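PDB 5TNV: AP endonuclease, family protein 2 from Mycobacterium smegmatis, which binds magnesium through a xylose isomerase-like TIM barrel and may act as an endonuclease. Local coordinates for residues A[31-36]-A[57-61]; A[76-80]-A[125-129]; A[141-145]-A[161-165]; A[222-228]-A[240-245]; A[272-276]-A[312-317]. One frame throughout, in Å; residues are numbered along the deposited sequence.

Interaction 1. Residues A[31-36]-A[57-61]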
# COMPACT_ATOMS: atom_id res chain seq x y z
N ALA A 31 3.96 -19.12 -7.48
CA ALA A 31 3.84 -18.81 -6.06
C ALA A 31 4.93 -19.51 -5.28
O ALA A 31 5.00 -20.77 -5.28
CB ALA A 31 2.50 -19.22 -5.50
N ASN A 32 5.77 -18.79 -4.58
CA ASN A 32 6.76 -19.40 -3.68
C ASN A 32 6.06 -19.95 -2.46
O ASN A 32 5.29 -19.21 -1.86
CB ASN A 32 7.78 -18.33 -3.29
CG ASN A 32 8.98 -18.81 -2.54
OD1 ASN A 32 8.79 -19.26 -1.40
ND2 ASN A 32 10.17 -18.74 -3.08
N MET A 33 6.29 -21.22 -2.08
CA MET A 33 5.58 -21.88 -0.99
C MET A 33 6.23 -21.70 0.39
O MET A 33 5.72 -22.25 1.36
CB MET A 33 5.44 -23.37 -1.30
CG MET A 33 4.62 -23.64 -2.57
SD MET A 33 2.88 -23.16 -2.47
CE MET A 33 2.23 -24.51 -1.48
N LEU A 34 7.31 -20.93 0.50
CA LEU A 34 8.03 -20.89 1.78
C LEU A 34 7.11 -20.34 2.89
O LEU A 34 7.30 -20.75 4.07
CB LEU A 34 9.34 -20.20 1.68
CG LEU A 34 9.53 -18.79 1.66
CD1 LEU A 34 9.46 -18.15 3.04
CD2 LEU A 34 10.97 -18.52 1.22
N GLY A 35 6.14 -19.48 2.60
CA GLY A 35 5.30 -18.95 3.63
C GLY A 35 4.46 -19.97 4.33
O GLY A 35 3.97 -19.68 5.45
N PHE A 36 4.25 -21.15 3.76
CA PHE A 36 3.56 -22.22 4.47
C PHE A 36 4.42 -22.85 5.54
O PHE A 36 3.88 -23.50 6.45
CB PHE A 36 3.05 -23.28 3.50
CG PHE A 36 1.87 -22.81 2.65
CD1 PHE A 36 0.59 -22.76 3.16
CD2 PHE A 36 2.05 -22.40 1.36
CE1 PHE A 36 -0.48 -22.31 2.40
CE2 PHE A 36 0.99 -21.92 0.57
CZ PHE A 36 -0.30 -21.89 1.10
N GLN A 57 -3.35 -26.86 1.24
CA GLN A 57 -2.41 -25.72 1.13
C GLN A 57 -2.31 -25.30 -0.33
O GLN A 57 -2.45 -24.10 -0.63
CB GLN A 57 -1.04 -26.11 1.71
CG GLN A 57 -1.08 -26.37 3.18
CD GLN A 57 0.25 -26.88 3.70
OE1 GLN A 57 0.86 -27.79 3.12
NE2 GLN A 57 0.73 -26.28 4.79
N LEU A 58 -2.10 -26.25 -1.22
CA LEU A 58 -2.04 -25.99 -2.66
C LEU A 58 -3.34 -25.30 -3.14
O LEU A 58 -3.31 -24.38 -3.96
CB LEU A 58 -1.81 -27.27 -3.39
CG LEU A 58 -0.41 -27.85 -3.27
CD1 LEU A 58 -0.41 -29.32 -3.65
CD2 LEU A 58 0.60 -27.04 -4.12
N ARG A 59 -4.47 -25.74 -2.61
CA ARG A 59 -5.78 -25.19 -3.02
C ARG A 59 -5.85 -23.69 -2.75
O ARG A 59 -6.44 -22.95 -3.54
CB ARG A 59 -6.87 -25.91 -2.26
CG ARG A 59 -8.28 -25.66 -2.80
CD ARG A 59 -9.30 -26.55 -2.11
NE ARG A 59 -8.97 -27.97 -2.39
CZ ARG A 59 -9.32 -28.99 -1.61
NH1 ARG A 59 -10.07 -28.80 -0.55
NH2 ARG A 59 -8.96 -30.21 -1.95
N GLN A 60 -5.29 -23.24 -1.62
CA GLN A 60 -5.31 -21.82 -1.31
C GLN A 60 -4.60 -21.01 -2.39
O GLN A 60 -4.97 -19.86 -2.66
CB GLN A 60 -4.66 -21.55 0.05
CG GLN A 60 -5.46 -22.11 1.22
CD GLN A 60 -4.79 -21.74 2.51
OE1 GLN A 60 -4.65 -20.55 2.84
NE2 GLN A 60 -4.34 -22.72 3.25
N VAL A 61 -3.53 -21.57 -2.93
CA VAL A 61 -2.72 -20.94 -3.98
C VAL A 61 -3.52 -20.89 -5.28
O VAL A 61 -3.61 -19.85 -5.93
CB VAL A 61 -1.39 -21.70 -4.10
CG1 VAL A 61 -0.58 -21.09 -5.21
CG2 VAL A 61 -0.65 -21.69 -2.79

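Interaction 2. Residues A[76-80]-A[125-129]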
# COMPACT_ATOMS: atom_id res chain seq x y z
N VAL A 76 7.17 -28.89 1.74
CA VAL A 76 7.35 -30.33 1.54
C VAL A 76 8.75 -30.56 0.95
O VAL A 76 9.03 -30.01 -0.13
CB VAL A 76 6.26 -30.88 0.62
CG1 VAL A 76 6.53 -32.34 0.31
CG2 VAL A 76 4.86 -30.68 1.19
N PRO A 77 9.60 -31.34 1.60
CA PRO A 77 10.98 -31.49 1.12
C PRO A 77 11.07 -32.56 0.07
O PRO A 77 11.28 -33.77 0.40
CB PRO A 77 11.74 -31.84 2.38
CG PRO A 77 10.74 -32.64 3.18
CD PRO A 77 9.44 -31.97 2.91
N LEU A 78 10.94 -32.18 -1.18
CA LEU A 78 10.89 -33.16 -2.26
C LEU A 78 12.16 -34.02 -2.33
O LEU A 78 12.06 -35.20 -2.67
CB LEU A 78 10.63 -32.48 -3.61
CG LEU A 78 9.31 -31.73 -3.72
CD1 LEU A 78 9.19 -31.07 -5.08
CD2 LEU A 78 8.09 -32.61 -3.48
N ALA A 79 13.32 -33.46 -2.02
CA ALA A 79 14.54 -34.23 -2.08
C ALA A 79 14.55 -35.37 -1.05
O ALA A 79 15.30 -36.31 -1.20
CB ALA A 79 15.74 -33.30 -1.91
N ALA A 80 13.78 -35.24 0.01
CA ALA A 80 13.76 -36.19 1.12
C ALA A 80 12.66 -37.23 1.00
O ALA A 80 12.71 -38.22 1.69
CB ALA A 80 13.60 -35.46 2.45
N ARG A 125 19.70 -33.87 -6.29
CA ARG A 125 18.42 -34.59 -6.31
C ARG A 125 17.32 -33.73 -6.93
O ARG A 125 16.49 -34.22 -7.72
CB ARG A 125 18.05 -35.07 -4.94
CG ARG A 125 18.82 -36.21 -4.39
CD ARG A 125 18.33 -36.79 -3.08
NE ARG A 125 17.01 -37.36 -3.28
CZ ARG A 125 16.72 -38.52 -3.85
NH1 ARG A 125 17.75 -39.27 -4.27
NH2 ARG A 125 15.44 -38.90 -3.97
N LEU A 126 17.29 -32.45 -6.56
CA LEU A 126 16.28 -31.53 -7.12
C LEU A 126 16.47 -31.32 -8.62
O LEU A 126 15.49 -31.21 -9.35
CB LEU A 126 16.27 -30.23 -6.35
CG LEU A 126 15.85 -30.32 -4.89
CD1 LEU A 126 16.03 -28.97 -4.20
CD2 LEU A 126 14.40 -30.76 -4.75
N ILE A 127 17.71 -31.30 -9.11
CA ILE A 127 17.98 -31.23 -10.54
C ILE A 127 17.44 -32.46 -11.25
O ILE A 127 16.94 -32.32 -12.37
CB ILE A 127 19.46 -30.95 -10.79
CG1 ILE A 127 19.86 -29.55 -10.32
CG2 ILE A 127 19.83 -31.19 -12.25
CD1 ILE A 127 21.34 -29.26 -10.30
N ASP A 128 17.52 -33.64 -10.66
CA ASP A 128 16.87 -34.80 -11.25
C ASP A 128 15.37 -34.80 -11.17
O ASP A 128 14.72 -35.23 -12.11
CB ASP A 128 17.43 -36.12 -10.60
CG ASP A 128 18.78 -36.46 -11.19
OD1 ASP A 128 19.11 -36.14 -12.36
OD2 ASP A 128 19.56 -37.08 -10.45
N LEU A 129 14.79 -34.25 -10.10
CA LEU A 129 13.35 -34.18 -9.97
C LEU A 129 12.71 -33.14 -10.88
O LEU A 129 11.58 -33.33 -11.38
CB LEU A 129 12.93 -33.89 -8.50
CG LEU A 129 13.09 -35.11 -7.58
CD1 LEU A 129 13.16 -34.69 -6.12
CD2 LEU A 129 11.95 -36.07 -7.82
O HOH W 1 12.98 -37.67 -3.46

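Interaction 3. Residues A[141-145]-A[161-165]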
# COMPACT_ATOMS: atom_id res chain seq x y z
N GLY A 141 21.19 -20.28 -3.29
CA GLY A 141 21.86 -19.08 -2.85
C GLY A 141 22.75 -19.36 -1.65
O GLY A 141 22.86 -20.50 -1.20
N PHE A 142 23.35 -18.30 -1.15
CA PHE A 142 24.37 -18.43 -0.11
C PHE A 142 23.91 -17.93 1.24
O PHE A 142 24.65 -17.96 2.23
CB PHE A 142 25.66 -17.77 -0.58
CG PHE A 142 26.23 -18.42 -1.83
CD1 PHE A 142 26.73 -19.73 -1.78
CD2 PHE A 142 26.22 -17.79 -3.07
CE1 PHE A 142 27.19 -20.37 -2.91
CE2 PHE A 142 26.73 -18.44 -4.19
CZ PHE A 142 27.21 -19.70 -4.11
N MET A 143 22.64 -17.49 1.33
CA MET A 143 22.04 -17.22 2.63
C MET A 143 22.10 -18.50 3.48
O MET A 143 22.06 -19.63 2.98
CB MET A 143 20.60 -16.70 2.51
CG MET A 143 19.66 -17.57 1.71
SD MET A 143 19.68 -17.11 -0.05
CE MET A 143 18.72 -18.43 -0.75
N GLN A 144 22.18 -18.30 4.78
CA GLN A 144 22.21 -19.39 5.76
C GLN A 144 21.20 -19.12 6.87
O GLN A 144 20.41 -18.18 6.78
CB GLN A 144 23.62 -19.65 6.32
CG GLN A 144 24.62 -20.02 5.26
CD GLN A 144 25.93 -20.52 5.77
OE1 GLN A 144 26.08 -20.82 6.97
NE2 GLN A 144 26.91 -20.66 4.90
N ALA A 145 21.16 -19.96 7.91
CA ALA A 145 20.17 -19.81 8.96
C ALA A 145 20.21 -18.37 9.53
O ALA A 145 21.27 -17.76 9.67
CB ALA A 145 20.46 -20.73 10.10
N GLY A 161 23.48 -10.98 9.84
CA GLY A 161 23.58 -12.36 10.27
C GLY A 161 24.78 -13.03 9.65
O GLY A 161 25.92 -12.53 9.73
N HIS A 162 24.59 -14.17 8.98
CA HIS A 162 25.66 -14.86 8.28
C HIS A 162 26.31 -13.92 7.24
O HIS A 162 25.64 -13.22 6.47
CB HIS A 162 25.09 -16.07 7.53
CG HIS A 162 26.07 -16.66 6.54
ND1 HIS A 162 27.16 -17.38 6.98
CD2 HIS A 162 26.09 -16.56 5.19
CE1 HIS A 162 27.81 -17.70 5.88
NE2 HIS A 162 27.21 -17.23 4.79
N VAL A 163 27.62 -13.97 7.19
CA VAL A 163 28.43 -13.30 6.18
C VAL A 163 29.32 -14.37 5.56
O VAL A 163 29.98 -15.11 6.29
CB VAL A 163 29.30 -12.15 6.73
CG1 VAL A 163 30.10 -11.49 5.62
CG2 VAL A 163 28.46 -11.15 7.49
N ASP A 164 29.34 -14.48 4.23
CA ASP A 164 30.15 -15.55 3.62
C ASP A 164 31.60 -15.42 4.00
O ASP A 164 32.21 -14.37 4.16
CB ASP A 164 29.95 -15.57 2.11
CG ASP A 164 28.82 -16.46 1.63
OD1 ASP A 164 28.57 -17.50 2.26
OD2 ASP A 164 28.23 -16.10 0.58
N ASP A 165 32.22 -16.63 4.09
CA ASP A 165 33.64 -16.76 4.37
C ASP A 165 34.46 -16.61 3.10
O ASP A 165 34.31 -17.42 2.15
CB ASP A 165 33.86 -18.17 4.96
CG ASP A 165 35.29 -18.47 5.42
OD1 ASP A 165 36.20 -17.68 5.04
OD2 ASP A 165 35.49 -19.49 6.10
O HOH W 2 26.81 -19.56 2.17
O HOH W 3 21.80 -15.18 8.55

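Interaction 4. Residues A[222-228]-A[240-245]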
# COMPACT_ATOMS: atom_id res chain seq x y z
N PRO A 222 18.18 -12.15 -9.87
CA PRO A 222 18.37 -10.81 -9.36
C PRO A 222 17.24 -10.43 -8.40
O PRO A 222 16.38 -9.59 -8.70
CB PRO A 222 18.40 -9.95 -10.62
CG PRO A 222 17.42 -10.63 -11.52
CD PRO A 222 17.63 -12.10 -11.26
N ASP A 223 17.25 -11.05 -7.20
CA ASP A 223 16.21 -10.82 -6.18
C ASP A 223 16.57 -9.53 -5.45
O ASP A 223 16.93 -9.54 -4.27
CB ASP A 223 16.13 -12.01 -5.26
CG ASP A 223 14.97 -11.97 -4.30
OD1 ASP A 223 14.18 -10.99 -4.29
OD2 ASP A 223 14.84 -12.96 -3.52
N LEU A 224 16.48 -8.41 -6.18
CA LEU A 224 17.03 -7.16 -5.64
C LEU A 224 16.14 -6.57 -4.57
O LEU A 224 16.62 -5.66 -3.84
CB LEU A 224 17.38 -6.17 -6.74
CG LEU A 224 18.38 -6.67 -7.78
CD1 LEU A 224 18.83 -5.54 -8.68
CD2 LEU A 224 19.56 -7.38 -7.15
N GLY A 225 14.93 -7.03 -4.39
CA GLY A 225 14.19 -6.67 -3.19
C GLY A 225 14.99 -7.00 -1.92
O GLY A 225 14.87 -6.27 -0.93
N ASN A 226 15.79 -8.05 -1.95
CA ASN A 226 16.61 -8.40 -0.81
C ASN A 226 17.53 -7.23 -0.39
O ASN A 226 17.84 -7.07 0.78
CB ASN A 226 17.47 -9.62 -1.08
CG ASN A 226 16.68 -10.90 -1.20
OD1 ASN A 226 15.55 -11.00 -0.65
ND2 ASN A 226 17.23 -11.89 -1.86
N LEU A 227 18.00 -6.47 -1.36
CA LEU A 227 18.87 -5.33 -1.15
C LEU A 227 18.14 -4.06 -0.89
O LEU A 227 18.55 -3.24 -0.03
CB LEU A 227 19.85 -5.17 -2.32
CG LEU A 227 20.71 -6.40 -2.66
CD1 LEU A 227 21.71 -6.05 -3.73
CD2 LEU A 227 21.37 -7.00 -1.43
N VAL A 228 17.05 -3.76 -1.63
CA VAL A 228 16.31 -2.51 -1.51
C VAL A 228 15.76 -2.33 -0.10
O VAL A 228 15.62 -1.19 0.38
CB VAL A 228 15.21 -2.48 -2.58
CG1 VAL A 228 14.18 -1.38 -2.36
CG2 VAL A 228 15.82 -2.40 -3.98
N MET A 240 21.00 -0.95 -10.59
CA MET A 240 21.40 -2.31 -10.19
C MET A 240 20.84 -3.34 -11.14
O MET A 240 21.53 -4.28 -11.56
CB MET A 240 20.89 -2.61 -8.77
CG MET A 240 21.47 -1.69 -7.67
SD MET A 240 21.29 -2.39 -6.02
CE MET A 240 19.55 -2.18 -5.69
N TYR A 241 19.56 -3.24 -11.51
CA TYR A 241 18.94 -4.19 -12.42
C TYR A 241 19.58 -4.14 -13.80
O TYR A 241 19.78 -5.18 -14.41
CB TYR A 241 17.43 -3.97 -12.50
CG TYR A 241 16.63 -4.75 -11.48
CD1 TYR A 241 16.63 -6.15 -11.50
CD2 TYR A 241 15.85 -4.13 -10.52
CE1 TYR A 241 15.93 -6.90 -10.61
CE2 TYR A 241 15.12 -4.88 -9.60
CZ TYR A 241 15.15 -6.27 -9.67
OH TYR A 241 14.45 -7.09 -8.79
N ALA A 242 19.94 -2.95 -14.30
CA ALA A 242 20.61 -2.90 -15.58
C ALA A 242 21.92 -3.70 -15.60
O ALA A 242 22.29 -4.29 -16.61
CB ALA A 242 20.88 -1.42 -15.98
N LYS A 243 22.61 -3.74 -14.49
CA LYS A 243 23.86 -4.46 -14.44
C LYS A 243 23.63 -5.97 -14.48
O LYS A 243 24.44 -6.66 -15.08
CB LYS A 243 24.62 -4.10 -13.16
CG LYS A 243 25.36 -2.81 -13.15
CD LYS A 243 26.12 -2.66 -11.84
CE LYS A 243 26.84 -1.35 -12.01
NZ LYS A 243 27.69 -1.16 -10.83
N VAL A 244 22.67 -6.45 -13.72
CA VAL A 244 22.55 -7.90 -13.52
C VAL A 244 21.57 -8.59 -14.46
O VAL A 244 21.71 -9.81 -14.70
CB VAL A 244 22.25 -8.27 -12.04
CG1 VAL A 244 23.43 -7.87 -11.15
CG2 VAL A 244 20.95 -7.65 -11.56
N LEU A 245 20.58 -7.89 -15.01
CA LEU A 245 19.62 -8.55 -15.91
C LEU A 245 20.26 -9.25 -17.09
O LEU A 245 19.73 -10.32 -17.47
CB LEU A 245 18.52 -7.57 -16.33
CG LEU A 245 17.46 -7.34 -15.26
CD1 LEU A 245 16.59 -6.16 -15.66
CD2 LEU A 245 16.61 -8.58 -15.02

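Interaction 5. Residues A[272-276]-A[312-317]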
# COMPACT_ATOMS: atom_id res chain seq x y z
N LEU A 272 5.78 -4.41 0.23
CA LEU A 272 4.59 -3.95 -0.43
C LEU A 272 4.43 -4.68 -1.76
O LEU A 272 5.43 -5.17 -2.31
CB LEU A 272 4.65 -2.45 -0.75
CG LEU A 272 4.52 -1.50 0.44
CD1 LEU A 272 4.77 -0.07 -0.03
CD2 LEU A 272 3.16 -1.62 1.09
N PRO A 273 3.21 -4.71 -2.32
CA PRO A 273 3.04 -5.16 -3.71
C PRO A 273 4.04 -4.53 -4.67
O PRO A 273 4.48 -3.39 -4.49
CB PRO A 273 1.62 -4.73 -4.04
CG PRO A 273 0.90 -4.77 -2.69
CD PRO A 273 1.94 -4.32 -1.71
N LEU A 274 4.34 -5.27 -5.74
CA LEU A 274 5.19 -4.75 -6.79
C LEU A 274 4.78 -3.34 -7.23
O LEU A 274 5.65 -2.48 -7.42
CB LEU A 274 5.22 -5.64 -8.03
CG LEU A 274 5.74 -7.07 -7.84
CD1 LEU A 274 5.75 -7.81 -9.17
CD2 LEU A 274 7.11 -7.11 -7.18
N LYS A 275 3.48 -3.10 -7.41
CA LYS A 275 3.01 -1.83 -7.94
C LYS A 275 3.33 -0.62 -7.04
O LYS A 275 3.31 0.49 -7.52
CB LYS A 275 1.49 -1.91 -8.16
CG LYS A 275 0.91 -0.75 -9.01
CD LYS A 275 -0.56 -0.91 -9.28
CE LYS A 275 -0.91 -2.06 -10.14
NZ LYS A 275 -2.34 -2.16 -10.46
N TYR A 276 3.52 -0.86 -5.74
CA TYR A 276 3.55 0.23 -4.75
C TYR A 276 4.89 0.51 -4.14
O TYR A 276 5.01 1.51 -3.41
CB TYR A 276 2.53 -0.03 -3.62
CG TYR A 276 1.13 -0.31 -4.05
CD1 TYR A 276 0.56 0.25 -5.21
CD2 TYR A 276 0.35 -1.15 -3.29
CE1 TYR A 276 -0.74 -0.03 -5.58
CE2 TYR A 276 -0.95 -1.46 -3.68
CZ TYR A 276 -1.50 -0.91 -4.81
OH TYR A 276 -2.78 -1.24 -5.14
N GLU A 312 -1.56 -10.84 -5.90
CA GLU A 312 -1.69 -9.56 -6.59
C GLU A 312 -0.50 -9.34 -7.50
O GLU A 312 -0.64 -8.82 -8.64
CB GLU A 312 -1.84 -8.42 -5.60
CG GLU A 312 -3.16 -8.38 -4.91
CD GLU A 312 -3.49 -7.11 -4.13
OE1 GLU A 312 -2.64 -6.28 -3.98
OE2 GLU A 312 -4.65 -7.02 -3.67
N ASN A 313 0.70 -9.69 -7.05
CA ASN A 313 1.90 -9.52 -7.86
C ASN A 313 1.85 -10.34 -9.13
O ASN A 313 2.31 -9.87 -10.19
CB ASN A 313 3.14 -9.85 -7.03
CG ASN A 313 3.43 -8.80 -5.96
OD1 ASN A 313 2.84 -7.71 -5.94
ND2 ASN A 313 4.39 -9.11 -5.10
N ARG A 314 1.27 -11.55 -9.09
CA ARG A 314 1.16 -12.34 -10.30
C ARG A 314 0.27 -11.62 -11.33
O ARG A 314 0.61 -11.52 -12.51
CB ARG A 314 0.58 -13.73 -10.00
CG ARG A 314 0.15 -14.45 -11.27
CD ARG A 314 -0.48 -15.83 -11.01
NE ARG A 314 -1.17 -16.30 -12.25
CZ ARG A 314 -2.34 -15.83 -12.61
NH1 ARG A 314 -3.02 -14.99 -11.91
NH2 ARG A 314 -2.83 -16.26 -13.75
N GLU A 315 -0.88 -11.13 -10.88
CA GLU A 315 -1.78 -10.42 -11.79
C GLU A 315 -1.09 -9.20 -12.38
O GLU A 315 -1.28 -8.86 -13.55
CB GLU A 315 -3.08 -10.05 -11.10
CG GLU A 315 -3.94 -11.25 -10.81
CD GLU A 315 -5.24 -10.95 -10.13
OE1 GLU A 315 -5.49 -9.79 -9.84
OE2 GLU A 315 -6.02 -11.92 -9.88
N TYR A 316 -0.31 -8.50 -11.56
CA TYR A 316 0.46 -7.33 -11.99
C TYR A 316 1.43 -7.69 -13.10
O TYR A 316 1.47 -7.01 -14.13
CB TYR A 316 1.17 -6.76 -10.76
CG TYR A 316 2.13 -5.64 -11.10
CD1 TYR A 316 1.65 -4.34 -11.16
CD2 TYR A 316 3.47 -5.84 -11.35
CE1 TYR A 316 2.46 -3.28 -11.48
CE2 TYR A 316 4.30 -4.78 -11.62
CZ TYR A 316 3.79 -3.49 -11.69
OH TYR A 316 4.64 -2.44 -11.96
N ILE A 317 2.23 -8.72 -12.88
CA ILE A 317 3.22 -9.14 -13.87
C ILE A 317 2.51 -9.52 -15.17
O ILE A 317 2.96 -9.16 -16.26
CB ILE A 317 4.09 -10.30 -13.33
CG1 ILE A 317 4.93 -9.86 -12.13
CG2 ILE A 317 4.96 -10.90 -14.43
CD1 ILE A 317 5.52 -10.99 -11.35
O HOH W 4 6.29 -7.61 -3.29
O HOH W 5 1.74 -5.44 -7.50
O HOH W 6 -2.16 -4.37 -5.69

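Interaction 1. Residues A[31-36]-A[57-61]
F36 lays one face of its ring against the side chain of Q57 and is the most covered residue of the contact between the end of strand 29-32, with the turn that follows, and helix 51-63. CB of Q57 stands over that face, offset toward the rim, 4.2 Å from the centroid of the F36 ring in a CH-pi contact. The Q57 chain runs on past the ring in the opposite sense to F36, its amide plane turned 59° from the ring. OE1 of that amide is held by W75. At the edge of the same ring, CG2 of V61 lies 3.7 Å from CE2 of F36.

The tight part is the buried apolar side. CB of A31 meets CG1 of V61 at 3.6 Å, and SD of M33 lies 3.8 Å from CG2 of V61. M33 is bent at both chi2 and chi3 (-66° and -76°), which carries CE round to CD2 of L58, 4.0 Å away. Toward the partly exposed side the fit is looser: the amide of Q60 stands nearly perpendicular to the F36 ring, with NE2 of Q60 4.0 Å from CE1 of F36, and no hydrogen bond crosses between the segments.

The contact belongs to the beta-alpha-beta unit of strand 29-32, helix 51-63 and strand 68-70. I69 of the last strand touches M33, L58 and V61, while L307 of helix 306-325 packs on F36, Q60 and V61.

Interaction 2. Residues A[76-80]-A[125-129]
The backbone oxygen of A79 receives a hydrogen bond from NE of R125, with 2.9 Å between NE and O. The donor lies in the carbonyl plane, on a lone pair, but the bond is bent, with an angle of 139° at the hydrogen, and the oxygen is tilted 27° out of the guanidinium plane. R125 reaches this position through a bend at chi3 (64°), which turns the edge of the guanidinium toward the A79 carbonyl. Its NH2 then takes a second hold through a water, which lies in the guanidinium plane at its edge: NH2 of R125 donates to the water at 2.8 Å, and the water in turn donates to O of L78. One arginine thus ties down two consecutive carbonyls, that of A79 directly and that of L78 through the water.

Beneath this polar rim the contact is apolar. CD2 of L126 comes to 4.0 Å from CB of A79, and CD1 of L129 lies 4.2 Å from CB of L78 while also approaching the L78 carbonyl oxygen at 3.7 Å. The small side chain of A79 is consistent with the close approach of the backbones, the CA atoms of A79 and R125 being 5.8 Å apart. The hydrogen bonds lie on the side of the exposed R125, whereas the buried L78 and L126 close the inner side, with L129 packing beside them.

In the barrel, the contact pins the loop between strand 68-70 and helix 83-95 against helix 116-133. L78 also packs on I86 and F89 of helix 83-95, and on its far flank helix 116-133 meets helix 169-185 through I127.

Interaction 3. Residues A[141-145]-A[161-165]
Q144 and H162 stack flat on one another, joining the loop that follows strand 137-141 of the TIM barrel to the loop that leads into helix 169-185. The amide and imidazole planes are only 16° apart. CG of Q144 stands 3.7 Å from the centroid of the H162 ring, over its face, as a CH-pi contact, and the amide continues over the rim of the same face. As part of this stack, NE2 of Q144 lies 3.2 Å from CE1 of H162.

H162 has its CG anti to the backbone N, which turns the ring toward Q144. The ring is held from its edge: NE2 of H162 donates almost straight (165°) to OD1 of D164 at 2.9 Å, in the imidazole plane but from above the carboxylate plane. This bond probably fixes the tilt of the ring against the Q144 amide. The D164 carboxylate and the F142 ring are turned 72° apart, OD2 of D164 lying 3.3 Å from CB of F142. OD2 is also bonded to the backbone N of Y199, whose ring meets that of F142 edge to face.

A single water gathers the polar ends, donating to O of F142 and to OD1 of D164, each at 2.7 Å, and accepting from NE2 of Q144.

Interaction 4. Residues A[222-228]-A[240-245]
The magnesium site of the barrel borders this contact: D223, which follows strand 218-221, stands between P222 and L224, and both of these pack on helix 237-244. The CB of D223 points away from that helix, and its OD2 binds the metal, while P222 and L224 point toward the helix.

L224 drives its CD1 onto the centre of one face of the Y241 ring, 3.5 Å from the centroid and 6° off the normal, a CH-pi contact. The same methyl is 3.6 Å from CB of M240, so it is seated between two consecutive helix residues. The P222 and Y241 side chains cross at about a right angle, with CB of P222 3.9 Å from CE1 of Y241. On its other contact with the helix, the same CB meets CG2 of V244 at 3.6 Å. Further along, M240 is bent at chi3 (-74°), and its CE comes to 4.1 Å from CG2 of V228.

The hydroxyl OH of Y241 is 3.2 Å from O of P222, but it also hydrogen-bonds with Y281 and W251, and these anchor the polar end of the ring within an otherwise apolar contact. OD1 of D223 forms a salt bridge with K254. E193 and H252 join D223 on the magnesium ion, a carboxylate and histidine site of the kind found in xylose isomerase-like TIM barrels.

Interaction 5. Residues A[272-276]-A[312-317]
One face of the Y316 ring lies beneath the backbone of K275, whose N stands 4.2 Å above the plane of the Y316 ring and offset toward the rim, where the loop after strand 266-272 meets helix 306-325 of the TIM barrel. The K275 side chain, bent at chi3, runs down past the CE1-CD1 edge of the ring and brings CE to 3.6 Å from CD1 of Y316. On the same side of the ring plane, at the CD2 end, CD1 of L274 approaches CD2 of Y316 obliquely at 3.7 Å. Y316 reaches into the loop with its CG anti to the backbone N (chi1 173°), and its OH bonds to D305 of the third subunit.

The second flat group is the N313 amide, which the L274 side chain crosses obliquely, CG of L274 lying 3.4 Å from CG of N313. OD1 of N313 accepts from N of L274 at 2.9 Å in a nearly straight bond (164°), yet the donor sits 42° above the carbonyl plane and so misses the lone pairs. The methyl CD1 of L274 continues to CG1 of I317, 3.7 Å away, and closes the buried side.

Polar ends of the contact reach into the neighbouring subunits. NZ of K275 pairs with E312 of the third subunit, and E312 is met in the same way by K275 and Y276 of the second subunit. Waters also bridge the segments: one joins O of L272 to ND2 of N313, and another donates to OD1 of N313 and accepts from N of K275 at 2.9 Å.

Interaction 4 is wholly buried and largely apolar, with a tyrosine hydroxyl near a proline carbonyl, and it alone contains a ligand of the magnesium ion. Interaction 5 is also buried, yet it packs one leucine on a tyrosine and an isoleucine beside amide and water bonds. Interactions 1 to 3 are only partly buried. Interaction 1 has no hydrogen bond between its segments, whereas interaction 2 adds an arginine clamp to its leucines and interaction 3 relies on a stacked amide and shared waters. Helix 306-325 supplies one side of interaction 5 and, through L307, also packs on interaction 1; both touch the second subunit, and their centres are about 17 Å apart.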